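Local coordinates for protein 5,10-methylenetetrahydromethanopterin reductase (Methanopyrus kandleri, PDB 1EZW) that catalyses the reversible, coenzyme F420-dependent reduction of methylenetetrahydromethanopterin to methyltetrahydromethanopterin, a one-carbon step of methanogenesis from carbon dioxide, at residues Glu32-Cys37 and Ser57-Gly62; Asn118-Asp123 and Tyr153-Thr158; Ala197-Asp202 and Glu262-Asp267; Ile181-Ala186 and Pro208-Gly213. All blocks are in the same frame, centred on the assembly; numbering follows the deposited sequence.

Contact 1 of 4, residues Glu32-Cys37 and Ser57-Gly62; sequences EYAWIC and SKIKLG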
loop_
_atom_site.group_PDB
_atom_site.type_symbol
_atom_site.label_atom_id
_atom_site.label_comp_id
_atom_site.label_asym_id
_atom_site.label_seq_id
_atom_site.Cartn_x
_atom_site.Cartn_y
_atom_site.Cartn_z
ATOM N N GLU A 32 2.404 13.988 15.681
ATOM C CA GLU A 32 3.160 14.474 14.534
ATOM C C GLU A 32 4.439 13.692 14.233
ATOM O O GLU A 32 5.062 13.890 13.183
ATOM C CB GLU A 32 3.466 15.962 14.709
ATOM C CG GLU A 32 2.194 16.820 14.613
ATOM C CD GLU A 32 2.459 18.293 14.890
ATOM O OE1 GLU A 32 3.073 18.968 14.048
ATOM O OE2 GLU A 32 2.059 18.766 15.969
ATOM N N TYR A 33 4.841 12.831 15.152
ATOM C CA TYR A 33 6.027 11.997 14.922
ATOM C C TYR A 33 5.794 10.558 15.262
ATOM O O TYR A 33 5.165 10.266 16.268
ATOM C CB TYR A 33 7.205 12.438 15.812
ATOM C CG TYR A 33 7.657 13.840 15.531
ATOM C CD1 TYR A 33 6.984 14.943 16.080
ATOM C CD2 TYR A 33 8.748 14.075 14.702
ATOM C CE1 TYR A 33 7.400 16.249 15.803
ATOM C CE2 TYR A 33 9.180 15.364 14.416
ATOM C CZ TYR A 33 8.489 16.453 14.979
ATOM O OH TYR A 33 8.878 17.732 14.649
ATOM N N ALA A 34 6.366 9.640 14.460
ATOM C CA ALA A 34 6.270 8.206 14.791
ATOM C C ALA A 34 7.702 7.658 14.636
ATOM O O ALA A 34 8.330 7.799 13.556
ATOM C CB ALA A 34 5.291 7.459 13.809
ATOM N N TRP A 35 8.174 7.051 15.710
ATOM C CA TRP A 35 9.521 6.514 15.797
ATOM C C TRP A 35 9.481 5.016 15.934
ATOM O O TRP A 35 8.768 4.484 16.775
ATOM C CB TRP A 35 10.231 7.072 17.038
ATOM C CG TRP A 35 10.333 8.583 17.076
ATOM C CD1 TRP A 35 9.528 9.473 17.774
ATOM C CD2 TRP A 35 11.336 9.376 16.433
ATOM N NE1 TRP A 35 9.990 10.752 17.603
ATOM C CE2 TRP A 35 11.098 10.726 16.785
ATOM C CE3 TRP A 35 12.422 9.075 15.592
ATOM C CZ2 TRP A 35 11.912 11.789 16.326
ATOM C CZ3 TRP A 35 13.235 10.139 15.137
ATOM C CH2 TRP A 35 12.966 11.478 15.509
ATOM N N ILE A 36 10.285 4.331 15.125
ATOM C CA ILE A 36 10.310 2.868 15.181
ATOM C C ILE A 36 11.730 2.448 15.532
ATOM O O ILE A 36 12.686 2.830 14.854
ATOM C CB ILE A 36 9.882 2.233 13.827
ATOM C CG1 ILE A 36 8.370 2.451 13.628
ATOM C CG2 ILE A 36 10.158 0.713 13.858
ATOM C CD1 ILE A 36 7.553 1.704 14.720
ATOM N N CYS A 37 11.874 1.681 16.607
ATOM C CA CYS A 37 13.187 1.230 17.070
ATOM C C CYS A 37 13.896 0.344 16.058
ATOM O O CYS A 37 13.261 -0.298 15.217
ATOM C CB CYS A 37 13.021 0.475 18.375
ATOM S SG CYS A 37 11.979 1.400 19.470
ATOM N N SER A 57 -0.378 9.553 5.855
ATOM C CA SER A 57 -0.121 10.691 4.967
ATOM C C SER A 57 0.466 11.954 5.544
ATOM O O SER A 57 0.857 12.853 4.795
ATOM C CB SER A 57 -1.405 11.069 4.225
ATOM O OG SER A 57 -1.636 10.033 3.250
ATOM N N LYS A 58 0.466 12.078 6.860
ATOM C CA LYS A 58 0.918 13.332 7.496
ATOM C C LYS A 58 1.975 13.163 8.566
ATOM O O LYS A 58 2.866 14.023 8.745
ATOM C CB LYS A 58 -0.297 14.008 8.186
ATOM C CG LYS A 58 -1.552 14.234 7.345
ATOM C CD LYS A 58 -2.690 14.805 8.284
ATOM C CE LYS A 58 -4.000 15.123 7.541
ATOM N NZ LYS A 58 -5.151 15.596 8.393
ATOM N N ILE A 59 1.883 12.073 9.322
ATOM C CA ILE A 59 2.814 11.917 10.428
ATOM C C ILE A 59 4.257 11.726 9.938
ATOM O O ILE A 59 4.488 11.078 8.910
ATOM C CB ILE A 59 2.351 10.744 11.333
ATOM C CG1 ILE A 59 3.054 10.796 12.681
ATOM C CG2 ILE A 59 2.592 9.411 10.631
ATOM C CD1 ILE A 59 2.373 9.816 13.699
ATOM N N LYS A 60 5.213 12.319 10.657
ATOM C CA LYS A 60 6.628 12.124 10.294
ATOM C C LYS A 60 7.028 10.749 10.798
ATOM O O LYS A 60 6.548 10.269 11.838
ATOM C CB LYS A 60 7.473 13.259 10.851
ATOM C CG LYS A 60 7.070 14.572 10.161
ATOM C CD LYS A 60 7.817 15.819 10.696
ATOM C CE LYS A 60 6.986 16.599 11.677
ATOM N NZ LYS A 60 7.590 17.984 11.827
ATOM N N LEU A 61 7.896 10.100 10.006
ATOM C CA LEU A 61 8.323 8.688 10.170
ATOM C C LEU A 61 9.826 8.464 10.173
ATOM O O LEU A 61 10.498 8.967 9.286
ATOM C CB LEU A 61 7.810 7.842 8.947
ATOM C CG LEU A 61 6.621 6.898 8.714
ATOM C CD1 LEU A 61 5.614 6.963 9.835
ATOM C CD2 LEU A 61 5.967 7.240 7.356
ATOM N N GLY A 62 10.364 7.729 11.136
ATOM C CA GLY A 62 11.781 7.407 10.991
ATOM C C GLY A 62 12.259 6.493 12.060
ATOM O O GLY A 62 11.552 6.183 13.057
HETATM O O HOH W 1 3.465 15.524 11.063
HETATM O O HOH W 2 5.605 18.672 13.364
#
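The phenol ring of Tyr33 carries the aliphatic end of Lys60 over one face: Lys60 CE stands 4.0 Å from the ring centroid, 28° off the normal, a CH-pi contact. The two side chains run side by side in the same direction; a bend in the lysine chain at chi3 (-100°) sets CE over the ring, and Lys60 NZ donates to Tyr33 OH at 3.1 Å. The Trp35 ring, on the same face of the sheet, meets Gly62 O obliquely through CE3; Tyr174 and Tyr229 meet this indole edge-to-face, and its NE1 is hydrogen-bonded to Gln321. On the other face of the sheet, Ala34 CB packs against Ile59 CD1 at 3.8 Å and against Leu61 CD1, with Ile23 of helix 16-28 covering them. Between the faces runs a parallel ladder, in which Ala34 N donates to Lys60 O (2.7 Å) and Gly62 N to Ala34 O (3.2 Å). Lys60 N reaches Glu32 O from above the carbonyl plane, and Ile36 N donates to Gly62 O, the pairing continuing to Gly64. These are neighbouring strands of the TIM barrel, joined through helix 45-54 in a beta-alpha-beta crossover. An alanine in place of Tyr33 would probably leave Lys60 NZ without its phenol partner and its CE without the ring beneath it, freeing the lysine end to turn. A water that donates to Glu32 OE1 also accepts from Lys60 NZ at 2.6 Å, so the ammonium is shared between the phenol and a water-mediated carboxylate, which would probably help to stabilise its positive charge.

Contact 2 of 4, residues Asn118-Asp123 and Tyr153-Thr158; sequences NPEAED and YVKTGT
Lys155 reaches across to the turn at Asn118 with a fully extended side chain. Its CB lies against the amide of Asn118, 3.6 Å from OD1 and equally near CG, with ND2 only slightly farther off. CG is anti to the backbone N (chi1 177°), and from there the chain continues straight; CD has Asn118 OD1 at 4.1 Å and Glu120 OE2 at 3.8 Å. CE comes next, within 3.9 Å of Glu120 OE2. At the tip, NZ forms a salt bridge with Glu120 OE2 at 3.3 Å, a weak hydrogen bond, and has a long, weak ion pair with Glu150 as well. The glutamate is carried by a type I beta turn from Asn118 to Ala121, closed by the bond from Ala121 N to Asn118 O (2.9 Å). An alanine at Lys155 would keep the contact of CB with the amide but is likely to leave the Glu120 carboxylate without its cationic mate. Asn118 ND2 makes a weak bond to Gly151 O, which ties the turn to the chain just ahead of Tyr153. Both segments are loops flanking helix 127-142: Asn118-Asp123 leads into it, and Tyr153-Thr158 follows it on the way to strand 173-176. Glu133 of that helix accepts from the backbone N of both Tyr153 and Val154, while Pro73 of helix 73-86 touches their side chains.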
loop_
_atom_site.group_PDB
_atom_site.type_symbol
_atom_site.label_atom_id
_atom_site.label_comp_id
_atom_site.label_asym_id
_atom_site.label_seq_id
_atom_site.Cartn_x
_atom_site.Cartn_y
_atom_site.Cartn_z
ATOM N N ASN A 118 36.330 2.477 8.285
ATOM C CA ASN A 118 37.567 3.071 7.771
ATOM C C ASN A 118 38.560 1.896 7.902
ATOM O O ASN A 118 39.270 1.771 8.899
ATOM C CB ASN A 118 38.015 4.261 8.617
ATOM C CG ASN A 118 39.234 4.958 8.004
ATOM O OD1 ASN A 118 39.874 4.389 7.146
ATOM N ND2 ASN A 118 39.547 6.163 8.448
ATOM N N PRO A 119 38.604 1.020 6.887
ATOM C CA PRO A 119 39.450 -0.169 6.816
ATOM C C PRO A 119 40.925 0.038 7.089
ATOM O O PRO A 119 41.583 -0.863 7.612
ATOM C CB PRO A 119 39.175 -0.697 5.404
ATOM C CG PRO A 119 37.712 -0.314 5.232
ATOM C CD PRO A 119 37.812 1.128 5.644
ATOM N N GLU A 120 41.453 1.203 6.764
ATOM C CA GLU A 120 42.876 1.393 7.036
ATOM C C GLU A 120 43.169 1.906 8.433
ATOM O O GLU A 120 44.329 1.945 8.851
ATOM C CB GLU A 120 43.516 2.293 5.981
ATOM C CG GLU A 120 42.747 3.535 5.631
ATOM C CD GLU A 120 43.282 4.202 4.356
ATOM O OE1 GLU A 120 44.358 4.840 4.411
ATOM O OE2 GLU A 120 42.642 4.066 3.289
ATOM N N ALA A 121 42.134 2.279 9.175
ATOM C CA ALA A 121 42.340 2.775 10.538
ATOM C C ALA A 121 42.229 1.639 11.528
ATOM O O ALA A 121 41.589 0.619 11.259
ATOM C CB ALA A 121 41.306 3.866 10.870
ATOM N N GLU A 122 42.848 1.805 12.689
ATOM C CA GLU A 122 42.736 0.772 13.701
ATOM C C GLU A 122 42.409 1.410 15.031
ATOM O O GLU A 122 41.908 0.752 15.928
ATOM C CB GLU A 122 44.032 -0.031 13.809
ATOM C CG GLU A 122 45.273 0.810 14.043
ATOM C CD GLU A 122 46.534 -0.038 14.136
ATOM O OE1 GLU A 122 46.778 -0.847 13.206
ATOM O OE2 GLU A 122 47.281 0.118 15.126
ATOM N N ASP A 123 42.687 2.703 15.145
ATOM C CA ASP A 123 42.434 3.430 16.383
ATOM C C ASP A 123 40.950 3.535 16.767
ATOM O O ASP A 123 40.085 3.816 15.917
ATOM C CB ASP A 123 42.983 4.849 16.256
ATOM C CG ASP A 123 44.483 4.873 16.051
ATOM O OD1 ASP A 123 44.974 5.934 15.643
ATOM O OD2 ASP A 123 45.153 3.839 16.312
ATOM N N TYR A 153 36.131 7.196 11.736
ATOM C CA TYR A 153 35.284 5.997 11.781
ATOM C C TYR A 153 34.813 5.567 10.385
ATOM O O TYR A 153 34.563 4.400 10.151
ATOM C CB TYR A 153 34.094 6.253 12.747
ATOM C CG TYR A 153 32.714 5.841 12.238
ATOM C CD1 TYR A 153 32.173 4.579 12.525
ATOM C CD2 TYR A 153 31.973 6.714 11.443
ATOM C CE1 TYR A 153 30.917 4.206 12.025
ATOM C CE2 TYR A 153 30.708 6.340 10.937
ATOM C CZ TYR A 153 30.201 5.100 11.233
ATOM O OH TYR A 153 28.960 4.760 10.695
ATOM N N VAL A 154 34.719 6.505 9.457
ATOM C CA VAL A 154 34.326 6.129 8.108
ATOM C C VAL A 154 35.164 6.915 7.124
ATOM O O VAL A 154 35.397 8.118 7.301
ATOM C CB VAL A 154 32.786 6.395 7.833
ATOM C CG1 VAL A 154 32.421 7.868 8.061
ATOM C CG2 VAL A 154 32.468 5.994 6.409
ATOM N N LYS A 155 35.649 6.216 6.105
ATOM C CA LYS A 155 36.386 6.852 5.026
ATOM C C LYS A 155 35.755 6.318 3.743
ATOM O O LYS A 155 35.756 5.131 3.492
ATOM C CB LYS A 155 37.891 6.517 5.065
ATOM C CG LYS A 155 38.620 7.146 3.866
ATOM C CD LYS A 155 40.139 6.817 3.884
ATOM C CE LYS A 155 40.805 7.390 2.622
ATOM N NZ LYS A 155 42.291 7.298 2.677
ATOM N N THR A 156 35.198 7.207 2.939
ATOM C CA THR A 156 34.573 6.772 1.692
ATOM C C THR A 156 35.508 7.023 0.522
ATOM O O THR A 156 36.581 7.650 0.676
ATOM C CB THR A 156 33.309 7.588 1.387
ATOM O OG1 THR A 156 33.660 8.934 1.040
ATOM C CG2 THR A 156 32.380 7.632 2.603
ATOM N N GLY A 157 35.124 6.493 -0.634
ATOM C CA GLY A 157 35.813 6.791 -1.873
ATOM C C GLY A 157 34.972 7.941 -2.429
ATOM O O GLY A 157 34.397 8.716 -1.667
ATOM N N THR A 158 34.894 8.106 -3.746
ATOM C CA THR A 158 34.054 9.166 -4.307
ATOM C C THR A 158 32.738 8.478 -4.593
ATOM O O THR A 158 32.561 7.839 -5.618
ATOM C CB THR A 158 34.681 9.725 -5.580
ATOM O OG1 THR A 158 35.915 10.358 -5.192
ATOM C CG2 THR A 158 33.777 10.730 -6.230
#

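Contact 3 of 4, residues Ala197-Asp202 and Glu262-Asp267; sequences ASNPKD and ERHGID
Asp202 grips both Arg263 and His264 from the first turn of helix 200-216, which opens with a capping box made by Asn199 and Asp202. The facing segment ends helix 258-263 in a Schellman motif, with Gly265 at the C-prime position. The tight part of the contact centres on Asp202 OD1, which accepts two bonds. His264 NE2 donates to it at 2.8 Å, the oxygen lying in the imidazole plane and being met on its syn side but 30° out of the carboxylate plane. Arg263 NH2 donates to the same atom at 2.9 Å on the anti lone pair, completing a salt bridge in which the carboxylate and guanidinium planes stand 67° apart. With two donors on one oxygen, the carboxylate's rotation is probably fixed and its negative charge favoured. Asn199 OD1, already bonded to Lys201 N as the N-cap, also lies at the imidazole edge beside CE1, while Phe298 of helix 292-298 meets the ring edge-to-face. Arg263 CG, anti to the backbone N (chi1 172°), lies over one imidazole face, offset toward the rim.

The side of Lys201 is looser. Its bent chain slides past His264 in the opposite direction, bringing CE to 3.5 Å from Arg263 O and 3.7 Å from His264 ND1 without a direct polar bond between the two side chains. A water bridges them instead: it accepts from Lys201 NZ at 2.7 Å and lies at the edge of the imidazole, 2.8 Å from His264 ND1.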
loop_
_atom_site.group_PDB
_atom_site.type_symbol
_atom_site.label_atom_id
_atom_site.label_comp_id
_atom_site.label_asym_id
_atom_site.label_seq_id
_atom_site.Cartn_x
_atom_site.Cartn_y
_atom_site.Cartn_z
ATOM N N ALA A 197 13.764 9.389 29.150
ATOM C CA ALA A 197 13.412 9.815 30.515
ATOM C C ALA A 197 11.982 10.287 30.510
ATOM O O ALA A 197 11.481 10.732 29.474
ATOM C CB ALA A 197 14.361 10.973 30.970
ATOM N N SER A 198 11.335 10.255 31.682
ATOM C CA SER A 198 9.939 10.645 31.784
ATOM C C SER A 198 9.635 11.650 32.906
ATOM O O SER A 198 8.473 11.965 33.141
ATOM C CB SER A 198 9.094 9.370 32.027
ATOM O OG SER A 198 9.377 8.380 31.033
ATOM N N ASN A 199 10.672 12.180 33.542
ATOM C CA ASN A 199 10.440 13.058 34.710
ATOM C C ASN A 199 11.159 14.415 34.581
ATOM O O ASN A 199 12.236 14.508 34.000
ATOM C CB ASN A 199 10.895 12.248 35.935
ATOM C CG ASN A 199 10.612 12.949 37.264
ATOM O OD1 ASN A 199 11.304 13.905 37.639
ATOM N ND2 ASN A 199 9.598 12.478 37.973
ATOM N N PRO A 200 10.539 15.504 35.080
ATOM C CA PRO A 200 11.145 16.831 35.000
ATOM C C PRO A 200 12.586 16.903 35.501
ATOM O O PRO A 200 13.387 17.634 34.916
ATOM C CB PRO A 200 10.187 17.692 35.842
ATOM C CG PRO A 200 8.838 17.026 35.536
ATOM C CD PRO A 200 9.236 15.578 35.770
ATOM N N LYS A 201 12.921 16.144 36.544
ATOM C CA LYS A 201 14.277 16.196 37.092
ATOM C C LYS A 201 15.348 15.745 36.111
ATOM O O LYS A 201 16.491 16.220 36.145
ATOM C CB LYS A 201 14.366 15.383 38.393
ATOM C CG LYS A 201 13.618 16.094 39.533
ATOM C CD LYS A 201 13.926 15.485 40.904
ATOM C CE LYS A 201 13.246 14.173 41.140
ATOM N NZ LYS A 201 11.762 14.302 41.207
ATOM N N ASP A 202 14.980 14.819 35.229
ATOM C CA ASP A 202 15.937 14.342 34.253
ATOM C C ASP A 202 16.245 15.459 33.281
ATOM O O ASP A 202 17.387 15.620 32.856
ATOM C CB ASP A 202 15.344 13.145 33.504
ATOM C CG ASP A 202 14.967 12.036 34.432
ATOM O OD1 ASP A 202 15.842 11.581 35.199
ATOM O OD2 ASP A 202 13.797 11.610 34.405
ATOM N N GLU A 262 19.534 7.787 42.646
ATOM C CA GLU A 262 19.720 8.773 43.702
ATOM C C GLU A 262 18.873 10.000 43.409
ATOM O O GLU A 262 18.188 10.521 44.297
ATOM C CB GLU A 262 21.192 9.188 43.786
ATOM C CG GLU A 262 21.463 10.259 44.827
ATOM C CD GLU A 262 22.921 10.709 44.841
ATOM O OE1 GLU A 262 23.424 11.168 43.786
ATOM O OE2 GLU A 262 23.561 10.615 45.909
ATOM N N ARG A 263 18.930 10.463 42.163
ATOM C CA ARG A 263 18.159 11.629 41.714
ATOM C C ARG A 263 16.667 11.516 42.043
ATOM O O ARG A 263 16.027 12.499 42.414
ATOM C CB ARG A 263 18.318 11.796 40.182
ATOM C CG ARG A 263 17.425 12.852 39.519
ATOM C CD ARG A 263 17.538 12.754 37.981
ATOM N NE ARG A 263 18.918 12.952 37.557
ATOM C CZ ARG A 263 19.421 12.592 36.380
ATOM N NH1 ARG A 263 20.696 12.833 36.127
ATOM N NH2 ARG A 263 18.667 11.988 35.461
ATOM N N HIS A 264 16.125 10.311 41.912
ATOM C CA HIS A 264 14.703 10.090 42.120
ATOM C C HIS A 264 14.379 9.496 43.486
ATOM O O HIS A 264 13.255 9.072 43.732
ATOM C CB HIS A 264 14.158 9.208 40.967
ATOM C CG HIS A 264 14.212 9.882 39.619
ATOM N ND1 HIS A 264 13.391 10.939 39.282
ATOM C CD2 HIS A 264 15.070 9.733 38.579
ATOM C CE1 HIS A 264 13.743 11.417 38.099
ATOM N NE2 HIS A 264 14.761 10.701 37.649
ATOM N N GLY A 265 15.380 9.493 44.364
ATOM C CA GLY A 265 15.208 8.978 45.715
ATOM C C GLY A 265 14.671 7.568 45.737
ATOM O O GLY A 265 13.809 7.229 46.561
ATOM N N ILE A 266 15.185 6.733 44.843
ATOM C CA ILE A 266 14.718 5.360 44.747
ATOM C C ILE A 266 15.287 4.417 45.799
ATOM O O ILE A 266 16.468 4.479 46.123
ATOM C CB ILE A 266 15.024 4.774 43.353
ATOM C CG1 ILE A 266 14.299 5.596 42.281
ATOM C CG2 ILE A 266 14.569 3.333 43.277
ATOM C CD1 ILE A 266 12.764 5.588 42.404
ATOM N N ASP A 267 14.430 3.540 46.310
ATOM C CA ASP A 267 14.819 2.545 47.310
ATOM C C ASP A 267 15.835 1.647 46.605
ATOM O O ASP A 267 15.461 0.688 45.924
ATOM C CB ASP A 267 13.591 1.722 47.732
ATOM C CG ASP A 267 13.878 0.760 48.872
ATOM O OD1 ASP A 267 14.963 0.145 48.875
ATOM O OD2 ASP A 267 12.995 0.599 49.750
HETATM O O HOH W 3 11.322 11.631 41.046
#

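Contact 4 of 4, residues Ile181-Ala186 and Pro208-Gly213; sequences IMLKTA and PKIEEG
Leu183 and Ile210 meet obliquely, the leucine's CD2 lying 3.7 Å from Ile210 CG1 and only slightly farther from Ile210 CD1. Leu183 CB also touches Lys209 CB at 4.1 Å. Lys184 lies along the other flank: its CG is anti to the backbone N (chi1 -165°) and packs over Gly213 CA at 3.8 Å, after which the chain runs on to Glu212, crossing it at a slant. The carboxylate oxygen Glu212 OE2 sits beside the lysine's CD and CE, whereas Lys184 NZ turns away at chi4 and pairs with Glu216 in a salt bridge; Glu212 OE1 has a weak one with Lys209 NZ. Helices 180-189 and 200-216 are consecutive helices of the TIM barrel, separated by strand 192-196, and their short segments cross at -47° with the axes 6.7 Å apart. So close an approach is consistent with the glycine at Gly213, where a CB would collide with Lys184 O. Backbone CA-H...O contacts fill the seam: Gly213 CA lies 3.4 Å from Lys184 O, and Ile210 CA 3.6 Å from Leu183 O. Val193 of strand 192-196 touches both Ala186 and Ile210 from the barrel side.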
loop_
_atom_site.group_PDB
_atom_site.type_symbol
_atom_site.label_atom_id
_atom_site.label_comp_id
_atom_site.label_asym_id
_atom_site.label_seq_id
_atom_site.Cartn_x
_atom_site.Cartn_y
_atom_site.Cartn_z
ATOM N N ILE A 181 28.359 14.042 27.344
ATOM C CA ILE A 181 29.026 14.189 26.056
ATOM C C ILE A 181 28.011 14.118 24.908
ATOM O O ILE A 181 28.034 14.941 23.990
ATOM C CB ILE A 181 30.098 13.099 25.839
ATOM C CG1 ILE A 181 31.128 13.152 26.967
ATOM C CG2 ILE A 181 30.795 13.319 24.484
ATOM C CD1 ILE A 181 32.056 11.949 26.962
ATOM N N MET A 182 27.124 13.130 24.950
ATOM C CA MET A 182 26.131 13.030 23.883
ATOM C C MET A 182 25.150 14.189 23.902
ATOM O O MET A 182 24.732 14.683 22.855
ATOM C CB MET A 182 25.383 11.699 23.995
ATOM C CG MET A 182 26.236 10.530 23.606
ATOM S SD MET A 182 26.712 10.611 21.844
ATOM C CE MET A 182 27.627 9.210 21.758
ATOM N N LEU A 183 24.760 14.639 25.091
ATOM C CA LEU A 183 23.831 15.762 25.182
ATOM C C LEU A 183 24.445 17.019 24.612
ATOM O O LEU A 183 23.795 17.767 23.902
ATOM C CB LEU A 183 23.412 16.015 26.640
ATOM C CG LEU A 183 22.457 14.989 27.280
ATOM C CD1 LEU A 183 22.426 15.218 28.804
ATOM C CD2 LEU A 183 21.027 15.163 26.692
ATOM N N LYS A 184 25.712 17.266 24.939
ATOM C CA LYS A 184 26.359 18.459 24.414
ATOM C C LYS A 184 26.524 18.374 22.873
ATOM O O LYS A 184 26.283 19.336 22.140
ATOM C CB LYS A 184 27.717 18.609 25.111
ATOM C CG LYS A 184 28.327 19.951 24.926
ATOM C CD LYS A 184 29.623 20.043 25.762
ATOM C CE LYS A 184 30.227 21.435 25.642
ATOM N NZ LYS A 184 30.390 21.761 24.206
ATOM N N THR A 185 26.913 17.200 22.392
ATOM C CA THR A 185 27.077 17.004 20.947
ATOM C C THR A 185 25.745 17.230 20.213
ATOM O O THR A 185 25.696 17.827 19.143
ATOM C CB THR A 185 27.581 15.568 20.666
ATOM O OG1 THR A 185 28.835 15.384 21.350
ATOM C CG2 THR A 185 27.779 15.328 19.135
ATOM N N ALA A 186 24.663 16.734 20.800
ATOM C CA ALA A 186 23.352 16.887 20.183
ATOM C C ALA A 186 22.969 18.375 20.129
ATOM O O ALA A 186 22.436 18.850 19.148
ATOM C CB ALA A 186 22.310 16.053 20.976
ATOM N N PRO A 208 20.294 21.899 30.337
ATOM C CA PRO A 208 21.428 22.838 30.380
ATOM C C PRO A 208 22.637 22.333 29.557
ATOM O O PRO A 208 23.379 23.131 28.983
ATOM C CB PRO A 208 21.738 22.925 31.884
ATOM C CG PRO A 208 20.346 22.791 32.483
ATOM C CD PRO A 208 19.858 21.556 31.696
ATOM N N LYS A 209 22.837 21.022 29.513
ATOM C CA LYS A 209 23.947 20.491 28.744
ATOM C C LYS A 209 23.695 20.558 27.251
ATOM O O LYS A 209 24.619 20.799 26.474
ATOM C CB LYS A 209 24.296 19.084 29.210
ATOM C CG LYS A 209 25.315 19.123 30.348
ATOM C CD LYS A 209 26.629 19.750 29.842
ATOM C CE LYS A 209 27.738 19.781 30.907
ATOM N NZ LYS A 209 27.366 20.620 32.074
ATOM N N ILE A 210 22.442 20.341 26.841
ATOM C CA ILE A 210 22.095 20.484 25.441
ATOM C C ILE A 210 22.314 21.969 25.103
ATOM O O ILE A 210 22.894 22.323 24.080
ATOM C CB ILE A 210 20.581 20.117 25.200
ATOM C CG1 ILE A 210 20.397 18.621 25.501
ATOM C CG2 ILE A 210 20.145 20.584 23.792
ATOM C CD1 ILE A 210 18.895 18.190 25.564
ATOM N N GLU A 211 21.874 22.852 26.001
ATOM C CA GLU A 211 22.002 24.278 25.734
ATOM C C GLU A 211 23.463 24.696 25.617
ATOM O O GLU A 211 23.782 25.550 24.803
ATOM C CB GLU A 211 21.302 25.107 26.827
ATOM C CG GLU A 211 21.340 26.604 26.496
ATOM C CD GLU A 211 20.424 27.436 27.364
ATOM O OE1 GLU A 211 20.250 27.085 28.551
ATOM O OE2 GLU A 211 19.896 28.460 26.855
ATOM N N GLU A 212 24.337 24.090 26.403
ATOM C CA GLU A 212 25.771 24.412 26.352
ATOM C C GLU A 212 26.342 24.103 24.960
ATOM O O GLU A 212 27.101 24.888 24.379
ATOM C CB GLU A 212 26.491 23.593 27.397
ATOM C CG GLU A 212 27.947 23.946 27.585
ATOM C CD GLU A 212 28.531 23.057 28.651
ATOM O OE1 GLU A 212 27.959 23.013 29.759
ATOM O OE2 GLU A 212 29.535 22.389 28.393
ATOM N N GLY A 213 25.950 22.957 24.401
ATOM C CA GLY A 213 26.418 22.629 23.071
ATOM C C GLY A 213 25.844 23.558 22.020
ATOM O O GLY A 213 26.521 23.931 21.057
#

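Contacts 3 and 4 are the closest pair, with nearest atoms about 6 Å apart. Both draw on helix 200-216, contact 3 at its N-terminal end and contact 4 farther along, and their segments alternate in the chain. Contact 1 lies in the barrel sheet, on the opposite side of the chain's centre from contact 3, with centres 28 Å apart; its centre is 24 Å from that of contact 4. It is the one contact holding a magnesium ligand, Ser57, which binds the ion together with Thr56. Contact 2 stands apart among the loops, its centre 40 Å from that of contact 3, although its nearest atoms come within about 11 Å of contact 4.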